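Local coordinates for ribosomal protein L11 methyltransferase (Lactobacillus delbrueckii subsp. bulgaricus ATCC BAA-365, PDB 3GRZ) that probably trimethylates lysine side chains of ribosomal protein L11 with S-adenosyl-L-methionine as methyl donor, here as the C-terminal, methyl-donor-binding part of the enzyme, at residues 4-9 / 42-47; 27-32 / 78-83. All coordinates share one frame; numbering follows the deposited sequence. Where two conformers were deposited one is given.

Interaction 1 of 2, residues 4-9 / 42-47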
ATOM      1  N   HIS B   4      22.298   2.711  -0.201  1.00 87.48           N
ATOM      2  CA  HIS B   4      21.927   2.722   1.219  1.00 83.29           C
ATOM      3  C   HIS B   4      20.589   1.978   1.366  1.00 75.55           C
ATOM      4  O   HIS B   4      20.217   1.183   0.495  1.00 75.54           O
ATOM      5  CB  HIS B   4      21.815   4.156   1.767  1.00 87.93           C
ATOM      6  CG  HIS B   4      22.399   4.334   3.140  1.00 95.23           C
ATOM      7  ND1 HIS B   4      22.026   3.564   4.221  1.00 96.05           N
ATOM      8  CD2 HIS B   4      23.322   5.210   3.606  1.00100.33           C
ATOM      9  CE1 HIS B   4      22.696   3.952   5.292  1.00 99.05           C
ATOM     10  NE2 HIS B   4      23.490   4.949   4.946  1.00101.68           N
ATOM     11  N   VAL B   5      19.875   2.245   2.458  1.00 64.60           N
ATOM     12  CA  VAL B   5      18.574   1.631   2.731  1.00 56.04           C
ATOM     13  C   VAL B   5      17.486   2.249   1.857  1.00 50.71           C
ATOM     14  O   VAL B   5      17.376   3.471   1.755  1.00 50.77           O
ATOM     15  CB  VAL B   5      18.180   1.786   4.216  1.00 56.84           C
ATOM     16  CG1 VAL B   5      17.004   0.875   4.574  1.00 49.49           C
ATOM     17  CG2 VAL B   5      19.357   1.473   5.100  1.00 58.52           C
ATOM     18  N   ILE B   6      16.697   1.394   1.215  1.00 43.81           N
ATOM     19  CA  ILE B   6      15.541   1.834   0.449  1.00 40.73           C
ATOM     20  C   ILE B   6      14.318   1.452   1.273  1.00 40.39           C
ATOM     21  O   ILE B   6      13.934   0.285   1.314  1.00 36.31           O
ATOM     22  CB  ILE B   6      15.481   1.162  -0.957  1.00 42.63           C
ATOM     23  CG1 ILE B   6      16.812   1.297  -1.712  1.00 46.40           C
ATOM     24  CG2 ILE B   6      14.303   1.698  -1.788  1.00 48.20           C
ATOM     25  CD1 ILE B   6      17.274   2.723  -1.973  1.00 56.98           C
ATOM     26  N   ASN B   7      13.738   2.426   1.971  1.00 38.48           N
ATOM     27  CA  ASN B   7      12.474   2.204   2.680  1.00 46.94           C
ATOM     28  C   ASN B   7      11.310   2.112   1.690  1.00 46.44           C
ATOM     29  O   ASN B   7      11.062   3.048   0.939  1.00 54.28           O
ATOM     30  CB  ASN B   7      12.215   3.328   3.678  1.00 46.36           C
ATOM     31  CG  ASN B   7      13.036   3.193   4.927  1.00 47.46           C
ATOM     32  OD1 ASN B   7      13.033   2.149   5.584  1.00 46.09           O
ATOM     33  ND2 ASN B   7      13.735   4.255   5.281  1.00 53.65           N
ATOM     34  N   LEU B   8      10.619   0.981   1.670  1.00 44.12           N
ATOM     35  CA  LEU B   8       9.473   0.829   0.776  1.00 46.35           C
ATOM     36  C   LEU B   8       8.168   1.132   1.509  1.00 43.37           C
ATOM     37  O   LEU B   8       7.313   1.859   1.001  1.00 46.57           O
ATOM     38  CB  LEU B   8       9.432  -0.576   0.167  1.00 44.67           C
ATOM     39  CG  LEU B   8      10.474  -0.908  -0.907  1.00 48.57           C
ATOM     40  CD1 LEU B   8      10.305  -2.338  -1.336  1.00 54.74           C
ATOM     41  CD2 LEU B   8      10.377   0.013  -2.108  1.00 48.60           C
ATOM     42  N   SER B   9       8.039   0.573   2.709  1.00 43.50           N
ATOM     43  CA  SER B   9       6.853   0.740   3.539  1.00 40.64           C
ATOM     44  C   SER B   9       7.214   0.551   5.003  1.00 41.71           C
ATOM     45  O   SER B   9       8.384   0.335   5.337  1.00 39.53           O
ATOM     46  CB  SER B   9       5.765  -0.257   3.117  1.00 44.53           C
ATOM     47  OG  SER B   9       6.077  -1.585   3.498  1.00 42.19           O
ATOM     48  N   GLY B  42      15.433  -3.120  -8.756  1.00 78.35           N
ATOM     49  CA  GLY B  42      15.656  -2.322  -9.960  1.00 77.81           C
ATOM     50  C   GLY B  42      15.174  -0.891  -9.805  1.00 74.94           C
ATOM     51  O   GLY B  42      15.757  -0.112  -9.045  1.00 78.14           O
ATOM     52  N   ASN B  43      14.116  -0.549 -10.541  1.00 68.07           N
ATOM     53  CA  ASN B  43      13.433   0.737 -10.404  1.00 61.51           C
ATOM     54  C   ASN B  43      12.655   0.762  -9.090  1.00 53.78           C
ATOM     55  O   ASN B  43      11.797  -0.088  -8.856  1.00 52.43           O
ATOM     56  CB  ASN B  43      12.497   0.958 -11.599  1.00 65.47           C
ATOM     57  CG  ASN B  43      11.948   2.379 -11.681  1.00 66.05           C
ATOM     58  OD1 ASN B  43      11.683   3.032 -10.673  1.00 63.64           O
ATOM     59  ND2 ASN B  43      11.756   2.853 -12.906  1.00 72.07           N
ATOM     60  N   HIS B  44      12.962   1.744  -8.247  1.00 47.12           N
ATOM     61  CA  HIS B  44      12.437   1.818  -6.883  1.00 45.75           C
ATOM     62  C   HIS B  44      10.953   2.149  -6.819  1.00 40.49           C
ATOM     63  O   HIS B  44      10.230   1.548  -6.014  1.00 37.95           O
ATOM     64  CB  HIS B  44      13.233   2.821  -6.048  1.00 49.30           C
ATOM     65  CG  HIS B  44      14.701   2.530  -6.004  1.00 63.74           C
ATOM     66  ND1 HIS B  44      15.205   1.287  -5.681  1.00 70.80           N
ATOM     67  CD2 HIS B  44      15.773   3.319  -6.249  1.00 69.53           C
ATOM     68  CE1 HIS B  44      16.524   1.324  -5.730  1.00 75.93           C
ATOM     69  NE2 HIS B  44      16.895   2.546  -6.071  1.00 75.71           N
ATOM     70  N   GLN B  45      10.516   3.088  -7.663  1.00 39.86           N
ATOM     71  CA  GLN B  45       9.102   3.437  -7.800  1.00 37.99           C
ATOM     72  C   GLN B  45       8.244   2.220  -8.183  1.00 32.62           C
ATOM     73  O   GLN B  45       7.217   1.967  -7.558  1.00 30.59           O
ATOM     74  CB  GLN B  45       8.887   4.603  -8.789  1.00 40.88           C
ATOM     75  CG  GLN B  45       8.626   5.973  -8.117  1.00 50.39           C
ATOM     76  CD  GLN B  45       8.737   7.204  -9.059  1.00 52.20           C
ATOM     77  OE1 GLN B  45       9.223   7.119 -10.201  1.00 50.47           O
ATOM     78  NE2 GLN B  45       8.289   8.364  -8.557  1.00 42.21           N
ATOM     79  N   THR B  46       8.675   1.458  -9.180  1.00 29.14           N
ATOM     80  CA  THR B  46       7.849   0.359  -9.676  1.00 33.57           C
ATOM     81  C   THR B  46       7.841  -0.804  -8.696  1.00 37.66           C
ATOM     82  O   THR B  46       6.815  -1.470  -8.533  1.00 35.04           O
ATOM     83  CB  THR B  46       8.271  -0.118 -11.084  1.00 35.38           C
ATOM     84  OG1 THR B  46       9.605  -0.626 -11.032  1.00 33.44           O
ATOM     85  CG2 THR B  46       8.195   1.036 -12.092  1.00 35.41           C
ATOM     86  N   THR B  47       8.979  -1.014  -8.023  1.00 30.19           N
ATOM     87  CA  THR B  47       9.071  -2.001  -6.958  1.00 28.14           C
ATOM     88  C   THR B  47       8.075  -1.662  -5.845  1.00 26.66           C
ATOM     89  O   THR B  47       7.343  -2.531  -5.409  1.00 26.66           O
ATOM     90  CB  THR B  47      10.532  -2.125  -6.420  1.00 24.87           C
ATOM     91  OG1 THR B  47      11.348  -2.668  -7.455  1.00 33.19           O
ATOM     92  CG2 THR B  47      10.625  -3.040  -5.214  1.00 32.37           C
TER
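Ile-6 lays its CD1 methyl over one face of the His-44 imidazole, 4.3 Å from the ring centroid and 20° off the ring normal, which meets the geometry of a CH-pi contact. Ile-6 CG2 comes to the same side of the ring, 4.0 Å from His-44 ND1. With chi1 at -51°, CG1 stands beside the backbone N and CG2 anti to it, an arrangement that brings both branches to that side of the imidazole. Gly-42 O lies on the opposite face, 3.6 Å above the plane and, like CD1, offset toward the rim. Replacing this isoleucine by an alanine removes both branches and would probably cost the imidazole its CH-pi partner, leaving the ring freer to turn. Deeper in, Leu-8 splits its fork: CD1 meets Thr-47 CG2 at 4.0 Å, while CD2 approaches the backbone oxygen His-44 O. The same torsion (chi1 -66°) that puts the Thr-47 methyl on Leu-8 places OG1 beside the backbone N, where it donates to Asn-43 O (3.0 Å), from the carbonyl face opposite to that used by Thr-47 N. Asn-43, the N-cap, adds a weak bond from Gln-45 N to its OD1. Strand 6-9 thus packs on the capped first turn of helix 44-57 by van der Waals and CH-pi contact, with no hydrogen bond between the segments, and Thr-47, with Asn-132 close by, probably forms part of the S-adenosyl-L-methionine site of this Rossmann-like methyltransferase.

Interaction 2 of 2, residues 27-32 / 78-83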
ATOM      1  N   ASP B  27      10.020  -5.205  13.572  1.00 56.20           N
ATOM      2  CA  ASP B  27       9.264  -6.063  12.655  1.00 50.44           C
ATOM      3  C   ASP B  27       9.183  -5.542  11.210  1.00 50.99           C
ATOM      4  O   ASP B  27       8.457  -6.111  10.384  1.00 53.78           O
ATOM      5  CB  ASP B  27       7.858  -6.324  13.202  1.00 55.70           C
ATOM      6  CG  ASP B  27       7.038  -5.052  13.348  1.00 62.38           C
ATOM      7  OD1 ASP B  27       7.605  -4.007  13.749  1.00 53.62           O
ATOM      8  OD2 ASP B  27       5.819  -5.105  13.060  1.00 67.39           O
ATOM      9  N   GLN B  28       9.912  -4.468  10.901  1.00 45.53           N
ATOM     10  CA  GLN B  28      10.079  -4.062   9.503  1.00 43.30           C
ATOM     11  C   GLN B  28      11.024  -5.056   8.837  1.00 44.73           C
ATOM     12  O   GLN B  28      12.184  -5.183   9.236  1.00 43.46           O
ATOM     13  CB  GLN B  28      10.631  -2.640   9.373  1.00 40.74           C
ATOM     14  CG  GLN B  28      10.740  -2.175   7.917  1.00 28.49           C
ATOM     15  CD  GLN B  28      11.396  -0.833   7.775  1.00 38.20           C
ATOM     16  OE1 GLN B  28      12.364  -0.534   8.469  1.00 43.58           O
ATOM     17  NE2 GLN B  28      10.889  -0.012   6.858  1.00 38.04           N
ATOM     18  N   GLU B  29      10.507  -5.774   7.847  1.00 43.01           N
ATOM     19  CA  GLU B  29      11.277  -6.787   7.132  1.00 42.81           C
ATOM     20  C   GLU B  29      12.414  -6.155   6.315  1.00 41.75           C
ATOM     21  O   GLU B  29      12.212  -5.183   5.574  1.00 36.60           O
ATOM     22  CB  GLU B  29      10.349  -7.595   6.224  1.00 42.12           C
ATOM     23  CG  GLU B  29      10.929  -8.894   5.736  1.00 56.65           C
ATOM     24  CD  GLU B  29      10.932  -9.994   6.795  1.00 60.40           C
ATOM     25  OE1 GLU B  29      12.005 -10.599   7.003  1.00 62.13           O
ATOM     26  OE2 GLU B  29       9.868 -10.254   7.409  1.00 55.35           O
ATOM     27  N   ILE B  30      13.617  -6.702   6.471  1.00 38.01           N
ATOM     28  CA  ILE B  30      14.772  -6.209   5.725  1.00 37.81           C
ATOM     29  C   ILE B  30      15.114  -7.212   4.636  1.00 39.56           C
ATOM     30  O   ILE B  30      15.376  -8.390   4.916  1.00 40.47           O
ATOM     31  CB  ILE B  30      15.992  -5.958   6.647  1.00 41.43           C
ATOM     32  CG1 ILE B  30      15.643  -4.975   7.785  1.00 46.57           C
ATOM     33  CG2 ILE B  30      17.199  -5.472   5.851  1.00 40.77           C
ATOM     34  CD1 ILE B  30      14.977  -3.649   7.358  1.00 41.06           C
ATOM     35  N   ILE B  31      15.067  -6.761   3.388  1.00 33.12           N
ATOM     36  CA  ILE B  31      15.422  -7.636   2.284  1.00 34.59           C
ATOM     37  C   ILE B  31      16.810  -7.259   1.771  1.00 35.68           C
ATOM     38  O   ILE B  31      17.023  -6.148   1.272  1.00 34.13           O
ATOM     39  CB  ILE B  31      14.364  -7.625   1.163  1.00 35.94           C
ATOM     40  CG1 ILE B  31      13.042  -8.187   1.697  1.00 38.42           C
ATOM     41  CG2 ILE B  31      14.849  -8.428  -0.048  1.00 31.18           C
ATOM     42  CD1 ILE B  31      11.928  -8.198   0.673  1.00 40.56           C
ATOM     43  N   ARG B  32      17.746  -8.190   1.948  1.00 36.54           N
ATOM     44  CA  ARG B  32      19.105  -8.014   1.454  0.50 35.53           C
ATOM     45  C   ARG B  32      19.225  -8.431  -0.010  1.00 34.07           C
ATOM     46  O   ARG B  32      18.756  -9.499  -0.415  1.00 33.28           O
ATOM     47  CB  ARG B  32      20.099  -8.759   2.345  0.50 35.29           C
ATOM     48  CG  ARG B  32      20.069  -8.245   3.775  0.50 44.40           C
ATOM     49  CD  ARG B  32      21.158  -8.832   4.659  0.50 50.67           C
ATOM     50  NE  ARG B  32      21.240  -8.079   5.909  0.50 59.32           N
ATOM     51  CZ  ARG B  32      22.016  -7.014   6.093  0.50 60.58           C
ATOM     52  NH1 ARG B  32      22.014  -6.384   7.262  0.50 59.58           N
ATOM     53  NH2 ARG B  32      22.805  -6.582   5.116  0.50 55.80           N
ATOM     54  N   ALA B  78       7.091 -11.583  -1.268  1.00 28.19           N
ATOM     55  CA  ALA B  78       5.888 -12.403  -1.178  1.00 29.92           C
ATOM     56  C   ALA B  78       6.077 -13.540  -0.181  1.00 29.89           C
ATOM     57  O   ALA B  78       5.184 -13.800   0.628  1.00 31.68           O
ATOM     58  CB  ALA B  78       5.497 -12.948  -2.559  1.00 21.64           C
ATOM     59  N   HIS B  79       7.248 -14.195  -0.224  1.00 30.49           N
ATOM     60  CA  HIS B  79       7.558 -15.310   0.692  1.00 27.51           C
ATOM     61  C   HIS B  79       7.526 -14.828   2.140  1.00 30.40           C
ATOM     62  O   HIS B  79       6.915 -15.461   3.004  1.00 30.15           O
ATOM     63  CB  HIS B  79       8.919 -15.944   0.350  1.00 26.23           C
ATOM     64  CG  HIS B  79       9.257 -17.147   1.172  1.00 33.56           C
ATOM     65  ND1 HIS B  79       9.802 -17.060   2.437  1.00 33.15           N
ATOM     66  CD2 HIS B  79       9.135 -18.468   0.905  1.00 31.33           C
ATOM     67  CE1 HIS B  79       9.989 -18.275   2.918  1.00 30.16           C
ATOM     68  NE2 HIS B  79       9.596 -19.147   2.009  1.00 37.74           N
ATOM     69  N   LYS B  80       8.184 -13.701   2.392  1.00 28.90           N
ATOM     70  CA  LYS B  80       8.257 -13.133   3.744  1.00 34.21           C
ATOM     71  C   LYS B  80       6.881 -12.681   4.261  1.00 35.82           C
ATOM     72  O   LYS B  80       6.595 -12.783   5.459  1.00 32.66           O
ATOM     73  CB  LYS B  80       9.243 -11.974   3.769  1.00 33.65           C
ATOM     74  CG  LYS B  80      10.693 -12.441   3.772  1.00 41.83           C
ATOM     75  CD  LYS B  80      11.611 -11.356   3.266  1.00 57.11           C
ATOM     76  CE  LYS B  80      13.071 -11.674   3.543  1.00 64.34           C
ATOM     77  NZ  LYS B  80      13.351 -11.922   4.983  1.00 57.61           N
ATOM     78  N   LEU B  81       6.030 -12.227   3.340  1.00 31.23           N
ATOM     79  CA  LEU B  81       4.664 -11.802   3.669  1.00 34.14           C
ATOM     80  C   LEU B  81       3.681 -12.955   3.844  1.00 34.90           C
ATOM     81  O   LEU B  81       2.489 -12.727   4.040  1.00 34.70           O
ATOM     82  CB  LEU B  81       4.138 -10.796   2.640  1.00 30.27           C
ATOM     83  CG  LEU B  81       4.801  -9.416   2.719  1.00 38.01           C
ATOM     84  CD1 LEU B  81       4.371  -8.541   1.563  1.00 38.36           C
ATOM     85  CD2 LEU B  81       4.532  -8.718   4.044  1.00 34.99           C
ATOM     86  N   GLY B  82       4.178 -14.188   3.758  1.00 29.76           N
ATOM     87  CA  GLY B  82       3.402 -15.357   4.129  1.00 31.99           C
ATOM     88  C   GLY B  82       2.755 -16.100   2.981  1.00 32.10           C
ATOM     89  O   GLY B  82       1.725 -16.731   3.182  1.00 28.33           O
ATOM     90  N   ALA B  83       3.342 -16.045   1.782  1.00 28.91           N
ATOM     91  CA  ALA B  83       2.792 -16.797   0.650  1.00 31.28           C
ATOM     92  C   ALA B  83       2.726 -18.293   0.944  1.00 36.05           C
ATOM     93  O   ALA B  83       3.579 -18.820   1.673  1.00 33.00           O
ATOM     94  CB  ALA B  83       3.591 -16.559  -0.597  1.00 28.37           C
TER
HETATM   95  O   HOH W   1      15.912 -11.105   5.358  1.00 51.46           O
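Charge pairing joins Glu-29 to Lys-80: the ammonium NZ donates to Glu-29 OE1 at 2.8 Å, a hydrogen-bonded salt bridge. The donor stands above the carboxylate, 46° out of its plane. Glu-29 is bent at chi2 (76°) and Lys-80 at chi4 (-56°), which together bring NZ to OE1. A water-mediated link adds a second tie, since one water accepts from Lys-80 NZ at 2.7 Å and donates to the backbone oxygen Ile-30 O at 2.8 Å. Apolar contact comes from the lysine methylenes. Lys-80 CD lies 3.6 Å from Glu-29 CG and 3.8 Å from Ile-31 CG1, and the isoleucine and lysine side chains run past each other in opposite directions. Ile-31 itself continues inward onto Ile-73, Ile-76 and Ala-77 of helix 73-80. Backbone bonds close that helix just beyond Lys-80: Gly-82, at positive phi, ends it in a Schellman motif, with Ala-83 N bonded to Ala-78 O and Gly-82 N to His-79 O. Lys-80 is thus amphipathic in use, its chain covering the border of the hydrophobic packing while its ammonium, probably charged, is shared between carboxylate and water at the partly exposed edge.

How the interactions relate
Both contacts dock the N-terminal three-stranded sheet onto helices of the Rossmann-like domain, each using one of its outermost strands: 6-9 against the start of helix 44-57 in interaction 1, 29-33 against the end of helix 73-80 in interaction 2. Their centres are 14 Å apart, and Gln-28 NE2 bridges them by a probable hydrogen bond to Ser-9 O. Each is partly buried. Interaction 1 relies on van der Waals and CH-pi contact, running from an exposed histidine to buried Leu-8 and Thr-47; interaction 2 combines ion pairing, water and methylene packing, with Ile-31 its buried member. Flanking residues, Asn-7 and Ser-9 in one and Leu-81 in the other, also meet the second subunit.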